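Local coordinates for protein potential RNA-dependent RNA polymerase (Human picobirnavirus, PDB 5I62) that probably copies and transcribes the genome of a small double-stranded RNA virus as an RNA-directed RNA polymerase, at residues N131-V135 / M136-T140; G192-P195 / T196-K199; R400-H404 / T405-V409. All coordinates share one frame; numbering follows the deposited sequence.

Contact 1: N131-V135 / M136-T140; sequences NTVAV and MKKST
K138 turns back from the chain that leaves helix 129-135 and brings its ammonium group to the carbonyls at the helix's C-terminal end. Three hydrogen bonds collect on NZ: one to V133 O at 2.9 Å, one within its own loop to M136 O at 3.0 Å, and a weak one to A134 O. NZ comes to V133 O at a C=O...N angle of 148°, tilted slightly from the carbonyl plane. Bends at the last two torsions fold the lysine chain so that its end reaches these oxygens. The lysine thus folds back onto carbonyls of the last helical turn, and its positive charge probably offsets the partial negative charge of the helix's carbonyl end.

The backbone closes the helix less firmly. M136 is the first residue to leave helical angles, and its N is shared between T132 O and V133 O in two weak bonds, each with an N-H...O angle of 134°.

Apolar contacts join V133 to K138 and M136. The lysine's CD lies 3.7 Å from V133 CG1, the two side chains crossing at about a right angle, while the other valine branch, CG2, faces M136 SD at a looser 4.5 Å. Separately, M136 CG makes a close carbon-oxygen contact with T132 O at 3.1 Å.

Helix 208-228 packs against this turn, with I212 touching V133 and Q219 touching M136; Q219 NE2 also bonds to T132 O. From the direction of helix 150-157, V154 meets V133, and R150 and K151 meet K138.

Contact 2: G192-P195 / T196-K199; sequences GPKP and TDVK
The carboxylate of D197 has K194 on one side of its plane, both the backbone N and the side chain, and G192 CA on the other. K194 N comes from 39° out of that plane. The bond from K194 N to D197 OD2 is 2.9 Å long and nearly straight, with an N-H...O angle of 162°. The same oxygen lies 3.2 Å from G192 C and 3.4 Å from CD of the P193 ring, so one carboxylate oxygen is set against the backbone from G192 to K194. D197 CG stands anti to its own carbonyl carbon (chi1 -70°), which carries the group back over this backbone. G192, whose phi is positive, is pressed by D197 as well: D197 CB comes within 3.5 Å of G192 CA.

A second bond runs the other way, from D197 N to K194 O at 3.0 Å, the nitrogen standing well above the carbonyl plane. It closes a type I beta turn from K194 to D197, with P195 and T196 at the corners and the aspartate side chain bonded back to K194 N.

The K194 chain folds over the carboxylate, its CB 3.4 Å from D197 OD2. Its NZ remains 4.5 Å from D197 OD1, opposite charges near each other but beyond a salt bridge. Just past the turn, V198 CG2 lies 3.6 Å from P195 O.

The turn joins strand 176-189 to strand 199-205, antiparallel neighbours in the mixed sheet. P195 and V198 both lie on V81, with V33 adding to the first and P78 to the second; backbone bonds tie G192 to K75 and K199 to Q189.

Contact 3: R400-H404 / T405-V409; sequences RRWHH and TDYRV
W402 and Y407 meet in an offset edge-to-face stack beside a type I beta turn, H404 to Y407, that leads off strand 401-404. The tryptophan edge is directed at the tyrosine face: W402 CZ3 is 3.9 Å from Y407 CG, and the six-membered ring and the tyrosine ring have planes 68° apart. Outside the pair, Y407 also stacks edge-to-face with W62, and its hydroxyl bonds to Y456 O, while W402 NE1 is hydrogen-bonded to T64 OG1.

The H404 imidazole lies edge-on to D406 N. Its CG, anti to the backbone N (chi1 -165°), points the ND1 edge of the ring at D406 N, which donates to ND1 at 2.9 Å, only 3° from the ring plane. ND1 is thus the accepting nitrogen. D406 flanks the ring, its carboxylate plane turned from the imidazole and OD2 3.3 Å from H404 CE1. The turn itself is closed by Y407 N to H404 O.

R408 grips T405 side-on with two nitrogens, while its NH1 forms a salt bridge to D249 of helix 237-250. R408 NE reaches T405 O at 2.7 Å, and R408 NH2 reaches T405 OG1 at 3.0 Å.

Overall arrangement
From the N terminus the contacts come in series, none nesting within or crossing another, and each is local in the polymerase chain; contacts 2 and 3 close turns. Contact 1 ends helix 129-135 and starts the loop toward helix 150-157, against helix 208-228. Contact 2 closes the connection between strands 176-189 and 199-205 of the mixed sheet. Contact 3 turns the chain off the middle strand of the three-stranded antiparallel sheet, beside helix 237-250, on its way to strand 416-417. Contact 1 lies across the chain's centre from the other two, its centre about 35 Å from that of contact 2; contacts 2 and 3 approach to about 8 Å between nearest atoms without touching.

Contact 1: N131-V135 / M136-T140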
loop_
_atom_site.group_PDB
_atom_site.type_symbol
_atom_site.label_atom_id
_atom_site.label_comp_id
_atom_site.label_asym_id
_atom_site.label_seq_id
_atom_site.Cartn_x
_atom_site.Cartn_y
_atom_site.Cartn_z
ATOM N N ASN A 131 -5.747 19.983 14.350
ATOM C CA ASN A 131 -5.027 18.870 14.961
ATOM C C ASN A 131 -4.666 17.821 13.918
ATOM O O ASN A 131 -3.553 17.276 13.930
ATOM C CB ASN A 131 -5.855 18.274 16.099
ATOM C CG ASN A 131 -6.011 19.242 17.264
ATOM O OD1 ASN A 131 -5.131 20.071 17.506
ATOM N ND2 ASN A 131 -7.136 19.155 17.978
ATOM N N THR A 132 -5.580 17.568 12.976
ATOM C CA THR A 132 -5.318 16.610 11.906
ATOM C C THR A 132 -4.145 17.052 11.040
ATOM O O THR A 132 -3.241 16.260 10.749
ATOM C CB THR A 132 -6.579 16.436 11.049
ATOM O OG1 THR A 132 -7.658 15.994 11.873
ATOM C CG2 THR A 132 -6.338 15.435 9.940
ATOM N N VAL A 133 -4.160 18.310 10.594
ATOM C CA VAL A 133 -3.055 18.834 9.795
ATOM C C VAL A 133 -1.739 18.722 10.559
ATOM O O VAL A 133 -0.695 18.421 9.973
ATOM C CB VAL A 133 -3.333 20.292 9.372
ATOM C CG1 VAL A 133 -2.083 20.923 8.743
ATOM C CG2 VAL A 133 -4.505 20.359 8.409
ATOM N N ALA A 134 -1.772 18.965 11.874
ATOM C CA ALA A 134 -0.550 18.955 12.677
ATOM C C ALA A 134 0.168 17.615 12.591
ATOM O O ALA A 134 1.404 17.559 12.626
ATOM C CB ALA A 134 -0.870 19.294 14.130
ATOM N N VAL A 135 -0.576 16.522 12.461
ATOM C CA VAL A 135 0.099 15.230 12.476
ATOM C C VAL A 135 0.277 14.645 11.073
ATOM O O VAL A 135 1.008 13.664 10.915
ATOM C CB VAL A 135 -0.644 14.264 13.411
ATOM C CG1 VAL A 135 -0.992 14.956 14.722
ATOM C CG2 VAL A 135 -1.847 13.808 12.787
ATOM N N MET A 136 -0.342 15.244 10.048
ATOM C CA MET A 136 -0.181 14.793 8.670
ATOM C C MET A 136 1.242 15.007 8.166
ATOM O O MET A 136 1.976 15.879 8.643
ATOM C CB MET A 136 -1.134 15.532 7.721
ATOM C CG MET A 136 -2.589 15.196 7.883
ATOM S SD MET A 136 -3.581 16.275 6.834
ATOM C CE MET A 136 -3.239 15.697 5.188
ATOM N N LYS A 137 1.606 14.222 7.150
ATOM C CA LYS A 137 2.778 14.542 6.347
ATOM C C LYS A 137 2.533 15.841 5.594
ATOM O O LYS A 137 1.525 15.986 4.900
ATOM C CB LYS A 137 3.066 13.431 5.340
ATOM C CG LYS A 137 3.905 12.298 5.875
ATOM C CD LYS A 137 4.172 11.239 4.806
ATOM C CE LYS A 137 5.325 11.659 3.904
ATOM N NZ LYS A 137 5.900 10.493 3.183
ATOM N N LYS A 138 3.445 16.799 5.738
ATOM C CA LYS A 138 3.274 18.073 5.056
ATOM C C LYS A 138 4.402 18.324 4.063
ATOM O O LYS A 138 4.469 19.401 3.452
ATOM C CB LYS A 138 3.096 19.194 6.080
ATOM C CG LYS A 138 1.756 18.961 6.799
ATOM C CD LYS A 138 1.376 20.029 7.794
ATOM C CE LYS A 138 2.253 19.993 9.016
ATOM N NZ LYS A 138 2.145 18.708 9.763
ATOM N N SER A 139 5.250 17.326 3.847
ATOM C CA SER A 139 6.144 17.256 2.704
ATOM C C SER A 139 5.444 16.822 1.425
ATOM O O SER A 139 6.000 17.021 0.333
ATOM C CB SER A 139 7.257 16.245 2.972
ATOM O OG SER A 139 7.987 15.982 1.790
ATOM N N THR A 140 4.261 16.221 1.519
ATOM C CA THR A 140 3.675 15.663 0.318
ATOM C C THR A 140 3.000 16.762 -0.508
ATOM O O THR A 140 2.787 17.897 -0.057
ATOM C CB THR A 140 2.712 14.513 0.651
ATOM O OG1 THR A 140 1.511 15.006 1.259
ATOM C CG2 THR A 140 3.364 13.550 1.619
#

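Contact 2: G192-P195 / T196-K199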
loop_
_atom_site.group_PDB
_atom_site.type_symbol
_atom_site.label_atom_id
_atom_site.label_comp_id
_atom_site.label_asym_id
_atom_site.label_seq_id
_atom_site.Cartn_x
_atom_site.Cartn_y
_atom_site.Cartn_z
ATOM N N GLY A 192 8.906 -8.198 -13.927
ATOM C CA GLY A 192 9.672 -8.987 -14.863
ATOM C C GLY A 192 10.912 -8.248 -15.341
ATOM O O GLY A 192 11.071 -7.040 -15.128
ATOM N N PRO A 193 11.823 -8.973 -16.000
ATOM C CA PRO A 193 13.153 -8.408 -16.284
ATOM C C PRO A 193 13.181 -7.388 -17.418
ATOM O O PRO A 193 14.184 -6.685 -17.548
ATOM C CB PRO A 193 13.989 -9.649 -16.630
ATOM C CG PRO A 193 12.989 -10.576 -17.249
ATOM C CD PRO A 193 11.726 -10.383 -16.416
ATOM N N LYS A 194 12.126 -7.278 -18.236
ATOM C CA LYS A 194 12.181 -6.356 -19.363
ATOM C C LYS A 194 11.625 -4.983 -18.998
ATOM O O LYS A 194 10.824 -4.847 -18.073
ATOM C CB LYS A 194 11.394 -6.919 -20.532
ATOM C CG LYS A 194 12.063 -8.105 -21.182
ATOM C CD LYS A 194 11.040 -9.051 -21.703
ATOM C CE LYS A 194 10.478 -8.556 -23.010
ATOM N NZ LYS A 194 9.657 -7.331 -22.812
ATOM N N PRO A 195 12.015 -3.932 -19.734
ATOM C CA PRO A 195 11.418 -2.604 -19.483
ATOM C C PRO A 195 9.921 -2.570 -19.711
ATOM O O PRO A 195 9.234 -1.751 -19.095
ATOM C CB PRO A 195 12.162 -1.684 -20.464
ATOM C CG PRO A 195 12.695 -2.597 -21.531
ATOM C CD PRO A 195 13.010 -3.902 -20.821
ATOM N N THR A 196 9.384 -3.448 -20.562
ATOM C CA THR A 196 7.940 -3.506 -20.755
ATOM C C THR A 196 7.221 -4.329 -19.677
ATOM O O THR A 196 5.993 -4.425 -19.715
ATOM C CB THR A 196 7.611 -4.073 -22.140
ATOM O OG1 THR A 196 8.343 -5.286 -22.341
ATOM C CG2 THR A 196 8.004 -3.084 -23.228
ATOM N N ASP A 197 7.940 -4.900 -18.717
ATOM C CA ASP A 197 7.312 -5.669 -17.643
ATOM C C ASP A 197 6.905 -4.811 -16.445
ATOM O O ASP A 197 6.277 -5.328 -15.515
ATOM C CB ASP A 197 8.251 -6.790 -17.177
ATOM C CG ASP A 197 8.418 -7.900 -18.217
ATOM O OD1 ASP A 197 7.475 -8.136 -19.003
ATOM O OD2 ASP A 197 9.478 -8.568 -18.227
ATOM N N VAL A 198 7.244 -3.522 -16.440
ATOM C CA VAL A 198 6.979 -2.687 -15.276
ATOM C C VAL A 198 5.479 -2.496 -15.118
ATOM O O VAL A 198 4.788 -2.115 -16.072
ATOM C CB VAL A 198 7.701 -1.331 -15.401
ATOM C CG1 VAL A 198 7.364 -0.440 -14.210
ATOM C CG2 VAL A 198 9.200 -1.536 -15.523
ATOM N N LYS A 199 4.975 -2.773 -13.906
ATOM C CA LYS A 199 3.576 -2.559 -13.549
ATOM C C LYS A 199 3.296 -1.069 -13.468
ATOM O O LYS A 199 4.005 -0.347 -12.766
ATOM C CB LYS A 199 3.255 -3.177 -12.186
ATOM C CG LYS A 199 3.149 -4.687 -12.089
ATOM C CD LYS A 199 2.578 -5.298 -13.345
ATOM C CE LYS A 199 3.697 -5.932 -14.150
ATOM N NZ LYS A 199 3.318 -6.287 -15.549
#

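Contact 3: R400-H404 / T405-V409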
loop_
_atom_site.group_PDB
_atom_site.type_symbol
_atom_site.label_atom_id
_atom_site.label_comp_id
_atom_site.label_asym_id
_atom_site.label_seq_id
_atom_site.Cartn_x
_atom_site.Cartn_y
_atom_site.Cartn_z
ATOM N N ARG A 400 3.959 -10.270 1.127
ATOM C CA ARG A 400 5.195 -10.693 0.468
ATOM C C ARG A 400 6.245 -11.219 1.451
ATOM O O ARG A 400 7.450 -11.153 1.181
ATOM C CB ARG A 400 5.778 -9.575 -0.398
ATOM C CG ARG A 400 4.918 -9.271 -1.629
ATOM C CD ARG A 400 5.589 -8.232 -2.522
ATOM N NE ARG A 400 4.633 -7.358 -3.207
ATOM C CZ ARG A 400 3.876 -7.732 -4.236
ATOM N NH1 ARG A 400 3.950 -8.975 -4.710
ATOM N NH2 ARG A 400 3.039 -6.861 -4.792
ATOM N N ARG A 401 5.798 -11.785 2.576
ATOM C CA ARG A 401 6.670 -12.516 3.486
ATOM C C ARG A 401 6.182 -13.955 3.620
ATOM O O ARG A 401 4.975 -14.205 3.707
ATOM C CB ARG A 401 6.708 -11.902 4.884
ATOM C CG ARG A 401 7.704 -10.790 5.073
ATOM C CD ARG A 401 7.064 -9.506 4.718
ATOM N NE ARG A 401 7.888 -8.340 5.041
ATOM C CZ ARG A 401 7.666 -7.149 4.504
ATOM N NH1 ARG A 401 6.679 -7.021 3.622
ATOM N NH2 ARG A 401 8.423 -6.101 4.827
ATOM N N TRP A 402 7.132 -14.882 3.683
ATOM C CA TRP A 402 6.862 -16.305 3.858
ATOM C C TRP A 402 6.925 -16.651 5.336
ATOM O O TRP A 402 7.791 -16.161 6.062
ATOM C CB TRP A 402 7.895 -17.102 3.071
ATOM C CG TRP A 402 7.954 -18.587 3.242
ATOM C CD1 TRP A 402 7.343 -19.518 2.464
ATOM C CD2 TRP A 402 8.750 -19.315 4.191
ATOM N NE1 TRP A 402 7.686 -20.780 2.878
ATOM C CE2 TRP A 402 8.545 -20.683 3.940
ATOM C CE3 TRP A 402 9.604 -18.937 5.233
ATOM C CZ2 TRP A 402 9.159 -21.682 4.693
ATOM C CZ3 TRP A 402 10.212 -19.929 5.984
ATOM C CH2 TRP A 402 9.994 -21.287 5.697
ATOM N N HIS A 403 5.980 -17.465 5.786
ATOM C CA HIS A 403 5.975 -17.979 7.149
ATOM C C HIS A 403 5.761 -19.485 7.097
ATOM O O HIS A 403 5.087 -19.997 6.207
ATOM C CB HIS A 403 4.872 -17.360 8.013
ATOM C CG HIS A 403 4.789 -15.865 7.963
ATOM N ND1 HIS A 403 5.163 -15.070 9.023
ATOM C CD2 HIS A 403 4.315 -15.024 7.015
ATOM C CE1 HIS A 403 4.945 -13.802 8.723
ATOM N NE2 HIS A 403 4.444 -13.745 7.504
ATOM N N HIS A 404 6.319 -20.186 8.077
ATOM C CA HIS A 404 6.193 -21.627 8.134
ATOM C C HIS A 404 6.033 -22.057 9.581
ATOM O O HIS A 404 6.745 -21.562 10.460
ATOM C CB HIS A 404 7.411 -22.304 7.507
ATOM C CG HIS A 404 7.210 -23.752 7.210
ATOM N ND1 HIS A 404 7.099 -24.699 8.201
ATOM C CD2 HIS A 404 7.112 -24.421 6.036
ATOM C CE1 HIS A 404 6.930 -25.889 7.653
ATOM N NE2 HIS A 404 6.937 -25.747 6.340
ATOM N N THR A 405 5.100 -22.983 9.821
ATOM C CA THR A 405 4.817 -23.390 11.194
ATOM C C THR A 405 6.058 -23.965 11.881
ATOM O O THR A 405 6.198 -23.853 13.104
ATOM C CB THR A 405 3.644 -24.382 11.229
ATOM O OG1 THR A 405 3.220 -24.561 12.583
ATOM C CG2 THR A 405 4.017 -25.749 10.610
ATOM N N ASP A 406 6.989 -24.547 11.112
ATOM C CA ASP A 406 8.231 -25.084 11.667
ATOM C C ASP A 406 9.377 -24.074 11.696
ATOM O O ASP A 406 10.473 -24.419 12.151
ATOM C CB ASP A 406 8.670 -26.322 10.885
ATOM C CG ASP A 406 7.651 -27.444 10.957
ATOM O OD1 ASP A 406 6.983 -27.560 12.009
ATOM O OD2 ASP A 406 7.519 -28.208 9.982
ATOM N N TYR A 407 9.164 -22.850 11.222
ATOM C CA TYR A 407 10.216 -21.832 11.163
ATOM C C TYR A 407 9.886 -20.762 12.197
ATOM O O TYR A 407 9.234 -19.763 11.893
ATOM C CB TYR A 407 10.333 -21.235 9.771
ATOM C CG TYR A 407 11.577 -20.385 9.597
ATOM C CD1 TYR A 407 11.580 -19.039 9.938
ATOM C CD2 TYR A 407 12.748 -20.940 9.100
ATOM C CE1 TYR A 407 12.731 -18.255 9.786
ATOM C CE2 TYR A 407 13.898 -20.175 8.941
ATOM C CZ TYR A 407 13.882 -18.836 9.289
ATOM O OH TYR A 407 15.019 -18.085 9.128
ATOM N N ARG A 408 10.347 -20.972 13.426
ATOM C CA ARG A 408 10.010 -20.089 14.524
ATOM C C ARG A 408 11.284 -19.604 15.188
ATOM O O ARG A 408 12.232 -20.373 15.350
ATOM C CB ARG A 408 9.093 -20.779 15.563
ATOM C CG ARG A 408 7.903 -21.502 14.938
ATOM C CD ARG A 408 6.752 -21.707 15.920
ATOM N NE ARG A 408 5.604 -22.331 15.259
ATOM C CZ ARG A 408 4.377 -22.377 15.768
ATOM N NH1 ARG A 408 4.133 -21.848 16.963
ATOM N NH2 ARG A 408 3.395 -22.960 15.085
ATOM N N VAL A 409 11.292 -18.319 15.543
ATOM C CA VAL A 409 12.378 -17.648 16.255
ATOM C C VAL A 409 11.792 -17.103 17.550
ATOM O O VAL A 409 10.853 -16.299 17.515
ATOM C CB VAL A 409 13.001 -16.517 15.413
ATOM C CG1 VAL A 409 14.088 -15.763 16.202
ATOM C CG2 VAL A 409 13.552 -17.062 14.109
HETATM O O HOH W 1 7.762 -18.489 9.963
#